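Local coordinates for acyl-[acyl-carrier-protein]--UDP-N-acetylglucosamine O-acyltransferase (Leptospira interrogans, PDB 3HSQ), which probably transfers an acyl chain from acyl carrier protein to UDP-N-acetylglucosamine, an early step of lipid A biosynthesis, at residues Y24-G29 / H42-A47; I51-R56 / I82-I87; N185-V190 / G254-R259. All coordinates share one frame; numbering follows the deposited sequence.

Interaction 1. Residues Y24-G29 / H42-A47; sequences YSIIEG and HVKICA
Ser-25 meets Val-43 and Glu-28 meets Ala-47, with OG and CG opposite their own carbonyl carbons (chi1 -71° and -57°). OG thus sits at the backbone of Val-43, while Glu-28, extended beyond CG, reaches across to the neighbouring coil, where OE1 meets Ala-47 N. The two segments are successive coils of a left-handed parallel beta-helix, the fold of hexapeptide-repeat acyltransferases. Their strands 26-27 and 44-45 run parallel, joined by Ile-26 N to Val-43 O, Ile-45 N to Ile-26 O and Glu-28 N to Ile-45 O at 2.8 to 2.9 Å. Side chains close both ends of this ladder. Val-43 N donates to Ser-25 OG at 3.1 Å, and this hydroxyl also bonds Glu-40 O. The Ala-47 N bond, 3.0 Å long and nearly straight, uses the anti lone pair of Glu-28 OE1. On the buried face Ile-27 CG2 packs on Ile-45 CB at 4.1 Å, as both side chains leave the sheet together. The Tyr-24 and His-42 rings are offset with little overlap, centroids 5.6 Å apart. Both rings meet their copies in the other two subunits at the trimer interface. Glu-28 OE2 stays 4.5 Å from Lys-44 NZ, too far for a salt bridge; the lysine pairs with Glu-40 of a neighbouring subunit. The carboxylate therefore serves mainly as a backbone acceptor, and the nearby ammonium probably adds mild attraction.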
loop_
_atom_site.group_PDB
_atom_site.type_symbol
_atom_site.label_atom_id
_atom_site.label_comp_id
_atom_site.label_asym_id
_atom_site.label_seq_id
_atom_site.Cartn_x
_atom_site.Cartn_y
_atom_site.Cartn_z
ATOM N N TYR A 24 -19.019 -7.405 15.794
ATOM C CA TYR A 24 -18.650 -8.288 14.675
ATOM C C TYR A 24 -17.169 -8.685 14.695
ATOM O O TYR A 24 -16.609 -9.102 13.685
ATOM C CB TYR A 24 -19.104 -7.693 13.321
ATOM C CG TYR A 24 -20.549 -7.230 13.358
ATOM C CD1 TYR A 24 -20.881 -5.882 13.288
ATOM C CD2 TYR A 24 -21.581 -8.151 13.517
ATOM C CE1 TYR A 24 -22.218 -5.464 13.351
ATOM C CE2 TYR A 24 -22.907 -7.752 13.587
ATOM C CZ TYR A 24 -23.224 -6.410 13.506
ATOM O OH TYR A 24 -24.555 -6.046 13.574
ATOM N N SER A 25 -16.558 -8.573 15.868
ATOM C CA SER A 25 -15.184 -9.024 16.076
ATOM C C SER A 25 -15.113 -10.526 16.363
ATOM O O SER A 25 -16.022 -11.104 16.969
ATOM C CB SER A 25 -14.523 -8.225 17.198
ATOM O OG SER A 25 -14.282 -6.898 16.776
ATOM N N ILE A 26 -14.030 -11.148 15.914
ATOM C CA ILE A 26 -13.838 -12.579 16.051
ATOM C C ILE A 26 -12.585 -12.842 16.883
ATOM O O ILE A 26 -11.492 -12.375 16.550
ATOM C CB ILE A 26 -13.750 -13.272 14.655
ATOM C CG1 ILE A 26 -14.996 -12.955 13.821
ATOM C CG2 ILE A 26 -13.578 -14.783 14.792
ATOM C CD1 ILE A 26 -14.822 -13.143 12.319
ATOM N N ILE A 27 -12.754 -13.561 17.988
ATOM C CA ILE A 27 -11.610 -14.006 18.788
ATOM C C ILE A 27 -11.623 -15.533 18.860
ATOM O O ILE A 27 -12.634 -16.151 19.248
ATOM C CB ILE A 27 -11.573 -13.387 20.213
ATOM C CG1 ILE A 27 -11.640 -11.858 20.156
ATOM C CG2 ILE A 27 -10.309 -13.804 20.926
ATOM C CD1 ILE A 27 -11.740 -11.178 21.518
ATOM N N GLU A 28 -10.504 -16.130 18.455
ATOM C CA GLU A 28 -10.380 -17.579 18.397
ATOM C C GLU A 28 -9.881 -18.166 19.723
ATOM O O GLU A 28 -9.668 -17.431 20.696
ATOM C CB GLU A 28 -9.475 -17.986 17.233
ATOM C CG GLU A 28 -9.948 -17.463 15.873
ATOM C CD GLU A 28 -9.223 -18.102 14.699
ATOM O OE1 GLU A 28 -8.018 -18.408 14.817
ATOM O OE2 GLU A 28 -9.862 -18.295 13.647
ATOM N N GLY A 29 -9.741 -19.491 19.766
ATOM C CA GLY A 29 -9.208 -20.187 20.939
ATOM C C GLY A 29 -7.702 -20.046 20.964
ATOM O O GLY A 29 -7.110 -19.583 19.993
ATOM N N HIS A 42 -15.114 -5.493 13.894
ATOM C CA HIS A 42 -14.575 -6.289 12.758
ATOM C C HIS A 42 -13.106 -6.733 12.898
ATOM O O HIS A 42 -12.456 -7.110 11.911
ATOM C CB HIS A 42 -14.769 -5.530 11.433
ATOM C CG HIS A 42 -16.185 -5.122 11.177
ATOM N ND1 HIS A 42 -16.612 -3.814 11.267
ATOM C CD2 HIS A 42 -17.277 -5.853 10.851
ATOM C CE1 HIS A 42 -17.904 -3.756 11.004
ATOM N NE2 HIS A 42 -18.333 -4.980 10.747
ATOM N N VAL A 43 -12.600 -6.696 14.127
ATOM C CA VAL A 43 -11.242 -7.144 14.421
ATOM C C VAL A 43 -11.215 -8.674 14.492
ATOM O O VAL A 43 -12.179 -9.300 14.944
ATOM C CB VAL A 43 -10.710 -6.487 15.736
ATOM C CG1 VAL A 43 -9.395 -7.101 16.193
ATOM C CG2 VAL A 43 -10.568 -4.982 15.569
ATOM N N LYS A 44 -10.133 -9.274 14.005
ATOM C CA LYS A 44 -9.923 -10.702 14.190
ATOM C C LYS A 44 -8.653 -10.996 14.983
ATOM O O LYS A 44 -7.559 -10.554 14.619
ATOM C CB LYS A 44 -9.880 -11.441 12.854
ATOM C CG LYS A 44 -9.965 -12.952 12.987
ATOM C CD LYS A 44 -9.386 -13.616 11.754
ATOM C CE LYS A 44 -10.080 -14.919 11.461
ATOM N NZ LYS A 44 -9.658 -15.437 10.124
ATOM N N ILE A 45 -8.813 -11.748 16.068
ATOM C CA ILE A 45 -7.685 -12.201 16.862
ATOM C C ILE A 45 -7.578 -13.720 16.732
ATOM O O ILE A 45 -8.460 -14.469 17.178
ATOM C CB ILE A 45 -7.808 -11.771 18.349
ATOM C CG1 ILE A 45 -8.173 -10.277 18.482
ATOM C CG2 ILE A 45 -6.553 -12.128 19.111
ATOM C CD1 ILE A 45 -7.039 -9.272 18.233
ATOM N N CYS A 46 -6.496 -14.165 16.108
ATOM C CA CYS A 46 -6.332 -15.568 15.761
ATOM C C CYS A 46 -5.688 -16.383 16.869
ATOM O O CYS A 46 -5.002 -15.839 17.738
ATOM C CB CYS A 46 -5.523 -15.702 14.474
ATOM S SG CYS A 46 -6.347 -15.016 13.023
ATOM N N ALA A 47 -5.932 -17.689 16.826
ATOM C CA ALA A 47 -5.305 -18.649 17.717
ATOM C C ALA A 47 -3.794 -18.453 17.794
ATOM O O ALA A 47 -3.113 -18.338 16.770
ATOM C CB ALA A 47 -5.635 -20.086 17.267
#

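Interaction 2. Residues I51-R56 / I82-I87; sequences IGKFNR and IGDHNI
Asn-55 and Asn-86 lie side by side at matching turns of neighbouring coils in the left-handed beta-helix. Their amide planes are only 9° apart, as in an asparagine ladder. Asn-55 CG lies opposite the carbonyl carbon (chi1 -70°), and chi2 of -63° turns the amide so that its two ends meet Asn-86 and Gly-83 O. Asn-55 OD1 takes two donors from one residue, Asn-86 N at 2.8 Å and Asn-86 ND2 at 2.9 Å. Asn-55 ND2 gives a nearly straight bond of 2.6 Å to Gly-83 O, which lies in the amide plane. Both ends of the buried amide are thus held, which fixes its rotation. The ladder continues beyond Asn-86, whose amide bonds Asn-110 N and Gly-107 O in the next coil. Asp-84 OD1 accepts from Lys-53 N at 3.0 Å; the N-H comes in well out of the carboxylate plane. Backbone bonds complete the set, from Gly-52 N to Ile-82 O, His-85 N to Lys-53 O and Arg-56 N to Asn-86 O.

Among charged groups, Lys-53 NZ stays 5.0 Å from Asp-84 OD2, so any attraction is probably weak. Arg-56 instead forms a salt bridge with Glu-40 of the same chain.

Apolar contact is lighter. Ile-51 and Ile-82 point together into the coil interior, and Ile-51 CG1 touches Ile-82 CD1 at 4.2 Å.

The aromatic contact sits on the outer side of the turn. The Phe-54 and His-85 rings are nearly parallel, yet they barely overlap. A CH-pi contact sets Phe-54 CB over the His-85 face, displaced toward NE2, which it approaches to 3.4 Å.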
loop_
_atom_site.group_PDB
_atom_site.type_symbol
_atom_site.label_atom_id
_atom_site.label_comp_id
_atom_site.label_asym_id
_atom_site.label_seq_id
_atom_site.Cartn_x
_atom_site.Cartn_y
_atom_site.Cartn_z
ATOM N N ILE A 51 -1.712 -11.323 24.142
ATOM C CA ILE A 51 -1.793 -9.871 24.137
ATOM C C ILE A 51 -1.785 -9.324 25.557
ATOM O O ILE A 51 -2.523 -9.800 26.422
ATOM C CB ILE A 51 -3.058 -9.410 23.363
ATOM C CG1 ILE A 51 -2.955 -9.831 21.881
ATOM C CG2 ILE A 51 -3.277 -7.902 23.481
ATOM C CD1 ILE A 51 -4.285 -9.913 21.148
ATOM N N GLY A 52 -0.946 -8.322 25.788
ATOM C CA GLY A 52 -0.814 -7.704 27.093
ATOM C C GLY A 52 -1.875 -6.674 27.427
ATOM O O GLY A 52 -3.039 -6.767 27.002
ATOM N N LYS A 53 -1.453 -5.679 28.194
ATOM C CA LYS A 53 -2.363 -4.743 28.828
ATOM C C LYS A 53 -2.466 -3.441 28.064
ATOM O O LYS A 53 -1.494 -2.986 27.462
ATOM C CB LYS A 53 -1.901 -4.446 30.261
ATOM C CG LYS A 53 -1.810 -5.677 31.176
ATOM C CD LYS A 53 -1.513 -5.284 32.619
ATOM C CE LYS A 53 -0.040 -4.918 32.825
ATOM N NZ LYS A 53 0.333 -4.771 34.288
ATOM N N PHE A 54 -3.650 -2.841 28.106
ATOM C CA PHE A 54 -3.877 -1.501 27.555
ATOM C C PHE A 54 -3.454 -1.344 26.088
ATOM O O PHE A 54 -2.909 -0.317 25.698
ATOM C CB PHE A 54 -3.211 -0.443 28.445
ATOM C CG PHE A 54 -3.565 -0.571 29.900
ATOM C CD1 PHE A 54 -2.631 -1.051 30.817
ATOM C CD2 PHE A 54 -4.836 -0.224 30.351
ATOM C CE1 PHE A 54 -2.956 -1.189 32.162
ATOM C CE2 PHE A 54 -5.176 -0.354 31.695
ATOM C CZ PHE A 54 -4.234 -0.838 32.603
ATOM N N ASN A 55 -3.702 -2.384 25.299
ATOM C CA ASN A 55 -3.558 -2.345 23.853
ATOM C C ASN A 55 -4.862 -1.873 23.205
ATOM O O ASN A 55 -5.954 -2.109 23.736
ATOM C CB ASN A 55 -3.185 -3.740 23.316
ATOM C CG ASN A 55 -1.778 -4.161 23.694
ATOM O OD1 ASN A 55 -0.804 -3.530 23.299
ATOM N ND2 ASN A 55 -1.665 -5.242 24.463
ATOM N N ARG A 56 -4.745 -1.196 22.067
ATOM C CA ARG A 56 -5.908 -0.836 21.268
ATOM C C ARG A 56 -5.832 -1.447 19.859
ATOM O O ARG A 56 -4.820 -1.323 19.156
ATOM C CB ARG A 56 -6.110 0.692 21.213
ATOM C CG ARG A 56 -7.497 1.071 20.755
ATOM C CD ARG A 56 -7.795 2.572 20.751
ATOM N NE ARG A 56 -9.170 2.787 20.294
ATOM C CZ ARG A 56 -10.220 2.921 21.100
ATOM N NH1 ARG A 56 -10.052 2.905 22.417
ATOM N NH2 ARG A 56 -11.443 3.076 20.592
ATOM N N ILE A 82 2.322 -10.046 21.935
ATOM C CA ILE A 82 2.175 -8.603 21.970
ATOM C C ILE A 82 2.196 -8.132 23.417
ATOM O O ILE A 82 1.471 -8.678 24.250
ATOM C CB ILE A 82 0.864 -8.162 21.261
ATOM C CG1 ILE A 82 0.946 -8.466 19.756
ATOM C CG2 ILE A 82 0.568 -6.677 21.514
ATOM C CD1 ILE A 82 -0.368 -8.309 19.012
ATOM N N GLY A 83 3.031 -7.131 23.708
ATOM C CA GLY A 83 3.132 -6.533 25.044
ATOM C C GLY A 83 2.031 -5.537 25.364
ATOM O O GLY A 83 0.870 -5.763 25.029
ATOM N N ASP A 84 2.404 -4.431 26.009
ATOM C CA ASP A 84 1.441 -3.470 26.547
ATOM C C ASP A 84 1.450 -2.156 25.792
ATOM O O ASP A 84 2.445 -1.799 25.171
ATOM C CB ASP A 84 1.726 -3.154 28.027
ATOM C CG ASP A 84 1.972 -4.393 28.874
ATOM O OD1 ASP A 84 1.477 -5.494 28.545
ATOM O OD2 ASP A 84 2.652 -4.242 29.908
ATOM N N HIS A 85 0.338 -1.431 25.883
ATOM C CA HIS A 85 0.208 -0.066 25.348
ATOM C C HIS A 85 0.450 0.141 23.848
ATOM O O HIS A 85 0.742 1.257 23.415
ATOM C CB HIS A 85 1.011 0.943 26.187
ATOM C CG HIS A 85 0.392 1.223 27.520
ATOM N ND1 HIS A 85 0.835 0.636 28.685
ATOM C CD2 HIS A 85 -0.669 1.986 27.864
ATOM C CE1 HIS A 85 0.091 1.046 29.694
ATOM N NE2 HIS A 85 -0.833 1.863 29.223
ATOM N N ASN A 86 0.285 -0.922 23.061
ATOM C CA ASN A 86 0.413 -0.828 21.612
ATOM C C ASN A 86 -0.875 -0.365 20.936
ATOM O O ASN A 86 -1.979 -0.631 21.425
ATOM C CB ASN A 86 0.849 -2.167 21.023
ATOM C CG ASN A 86 2.131 -2.684 21.634
ATOM O OD1 ASN A 86 3.212 -2.242 21.288
ATOM N ND2 ASN A 86 2.009 -3.629 22.558
ATOM N N ILE A 87 -0.725 0.320 19.803
ATOM C CA ILE A 87 -1.880 0.743 19.000
ATOM C C ILE A 87 -1.828 0.090 17.609
ATOM O O ILE A 87 -0.844 0.215 16.881
ATOM C CB ILE A 87 -2.021 2.297 18.952
ATOM C CG1 ILE A 87 -2.140 2.864 20.380
ATOM C CG2 ILE A 87 -3.220 2.719 18.092
ATOM C CD1 ILE A 87 -2.247 4.389 20.474
#

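Interaction 3. Residues N185-V190 / G254-R259; sequences NPSTVV and GVTNHR
Val-189 and His-258 form a single backbone bridge, in which Val-189 N donates to Asn-257 O at 2.8 Å and Arg-259 N to Val-189 O at 2.9 Å. This belongs to the C-terminal region of the LpxA family: the tail after helix 239-250 returns to the strand pair 180-183/188-190 that follows the beta-helix. His-258 CG is roughly opposite the backbone N (chi1 -153°), which swings the ring back over Val-189 O, 3.2 Å from the ring plane near its centre. ND1 gives a straight bond to Arg-259 O at 3.1 Å, in the ring plane. Val-189 CG1 packs on His-258 CD2. The guanidinium of Arg-259 lays a face on Val-190 CG1, 3.4 Å from Arg-259 CZ, and NE reaches water 2, which donates to Val-190 O. The crystal lattice may influence this exposed pose. Thr-256 CG2 rests on Ser-187 O at 3.5 Å. Water 1 joins Ser-187 OG to Thr-256 OG1; these hydroxyls also bond Lys-171 O and Asp-175 O. Tyr-218 OH bonds Thr-256 O. Two direct bonds and two waters thus fasten the chain end to the strand, and the ND1 bond probably favours one rotation of the imidazole.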
loop_
_atom_site.group_PDB
_atom_site.type_symbol
_atom_site.label_atom_id
_atom_site.label_comp_id
_atom_site.label_asym_id
_atom_site.label_seq_id
_atom_site.Cartn_x
_atom_site.Cartn_y
_atom_site.Cartn_z
ATOM N N ASN A 185 17.112 4.223 -2.979
ATOM C CA ASN A 185 17.189 2.905 -3.576
ATOM C C ASN A 185 18.242 2.940 -4.680
ATOM O O ASN A 185 18.046 3.627 -5.690
ATOM C CB ASN A 185 15.821 2.489 -4.128
ATOM C CG ASN A 185 15.861 1.186 -4.906
ATOM O OD1 ASN A 185 16.622 0.261 -4.584
ATOM N ND2 ASN A 185 15.019 1.099 -5.936
ATOM N N PRO A 186 19.368 2.228 -4.482
ATOM C CA PRO A 186 19.687 1.446 -3.276
ATOM C C PRO A 186 19.973 2.353 -2.076
ATOM O O PRO A 186 20.463 3.471 -2.246
ATOM C CB PRO A 186 20.934 0.651 -3.672
ATOM C CG PRO A 186 21.538 1.391 -4.809
ATOM C CD PRO A 186 20.445 2.177 -5.488
ATOM N N SER A 187 19.657 1.879 -0.878
ATOM C CA SER A 187 19.632 2.764 0.280
ATOM C C SER A 187 21.005 2.958 0.884
ATOM O O SER A 187 21.882 2.105 0.734
ATOM C CB SER A 187 18.612 2.293 1.322
ATOM O OG SER A 187 19.094 1.219 2.097
ATOM N N THR A 188 21.179 4.103 1.543
ATOM C CA THR A 188 22.402 4.427 2.263
ATOM C C THR A 188 22.050 5.152 3.540
ATOM O O THR A 188 20.963 5.716 3.651
ATOM C CB THR A 188 23.329 5.368 1.452
ATOM O OG1 THR A 188 22.591 6.513 1.014
ATOM C CG2 THR A 188 23.940 4.662 0.242
ATOM N N VAL A 189 22.964 5.145 4.507
ATOM C CA VAL A 189 22.853 6.059 5.643
ATOM C C VAL A 189 23.138 7.469 5.132
ATOM O O VAL A 189 24.194 7.733 4.541
ATOM C CB VAL A 189 23.810 5.695 6.815
ATOM C CG1 VAL A 189 23.631 6.669 7.981
ATOM C CG2 VAL A 189 23.539 4.285 7.285
ATOM N N VAL A 190 22.179 8.363 5.335
ATOM C CA VAL A 190 22.291 9.720 4.808
ATOM C C VAL A 190 22.647 10.739 5.900
ATOM O O VAL A 190 23.046 11.874 5.610
ATOM C CB VAL A 190 21.024 10.135 4.003
ATOM C CG1 VAL A 190 20.890 9.264 2.731
ATOM C CG2 VAL A 190 19.751 10.058 4.865
ATOM N N GLY A 254 25.711 -7.552 7.513
ATOM C CA GLY A 254 26.554 -6.391 7.285
ATOM C C GLY A 254 25.674 -5.164 7.428
ATOM O O GLY A 254 24.444 -5.272 7.458
ATOM N N VAL A 255 26.302 -4.001 7.537
ATOM C CA VAL A 255 25.580 -2.765 7.824
ATOM C C VAL A 255 25.573 -1.855 6.604
ATOM O O VAL A 255 26.587 -1.731 5.914
ATOM C CB VAL A 255 26.152 -2.044 9.089
ATOM C CG1 VAL A 255 25.329 -0.810 9.439
ATOM C CG2 VAL A 255 26.163 -2.992 10.289
ATOM N N THR A 256 24.425 -1.230 6.341
ATOM C CA THR A 256 24.280 -0.286 5.226
ATOM C C THR A 256 25.395 0.772 5.208
ATOM O O THR A 256 25.734 1.349 6.233
ATOM C CB THR A 256 22.895 0.406 5.241
ATOM O OG1 THR A 256 21.862 -0.587 5.287
ATOM C CG2 THR A 256 22.702 1.259 3.997
ATOM N N ASN A 257 25.964 0.995 4.025
ATOM C CA ASN A 257 26.987 2.019 3.794
ATOM C C ASN A 257 26.437 3.447 3.819
ATOM O O ASN A 257 25.225 3.655 3.726
ATOM C CB ASN A 257 27.683 1.769 2.455
ATOM C CG ASN A 257 28.672 0.617 2.507
ATOM O OD1 ASN A 257 28.776 -0.096 3.509
ATOM N ND2 ASN A 257 29.416 0.440 1.423
ATOM N N HIS A 258 27.344 4.418 3.927
ATOM C CA HIS A 258 27.006 5.844 3.999
ATOM C C HIS A 258 27.060 6.508 2.627
ATOM O O HIS A 258 27.915 6.178 1.799
ATOM C CB HIS A 258 27.966 6.561 4.948
ATOM C CG HIS A 258 27.380 7.779 5.593
ATOM N ND1 HIS A 258 27.263 8.985 4.938
ATOM C CD2 HIS A 258 26.872 7.972 6.832
ATOM C CE1 HIS A 258 26.704 9.869 5.744
ATOM N NE2 HIS A 258 26.459 9.281 6.900
ATOM N N ARG A 259 26.149 7.449 2.396
ATOM C CA ARG A 259 26.127 8.222 1.163
ATOM C C ARG A 259 27.381 9.092 1.012
ATOM O O ARG A 259 27.941 9.568 2.003
ATOM C CB ARG A 259 24.870 9.087 1.096
ATOM C CG ARG A 259 24.776 9.903 -0.190
ATOM C CD ARG A 259 23.403 10.493 -0.386
ATOM N NE ARG A 259 23.022 11.397 0.697
ATOM C CZ ARG A 259 21.824 11.962 0.802
ATOM N NH1 ARG A 259 20.887 11.703 -0.104
ATOM N NH2 ARG A 259 21.556 12.768 1.819
HETATM O O HOH W 1 20.520 -1.387 2.945
HETATM O O HOH W 2 24.542 12.386 3.142
#

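Overall arrangement
Interactions 1 and 2 belong to the same left-handed beta-helix and lie on the same side of the chain's centre. Their centres are 16 Å apart, and they touch where Ile-45 CG2 packs on Ile-51 CD1 at 3.8 Å inside the coil. Interaction 1 faces the other subunits of the trimer, whereas no other chain touches interaction 2. Glu-40 recurs: this chain's serves Ser-25 and Arg-56, and that of a neighbouring subunit pairs with Lys-44. Interaction 3 stands apart, where the chain end, after the C-terminal helices, returns to strand 188-190. Its centre is 40 Å from that of interaction 1 and 33 Å from that of interaction 2, on the opposite side of the chain's centre.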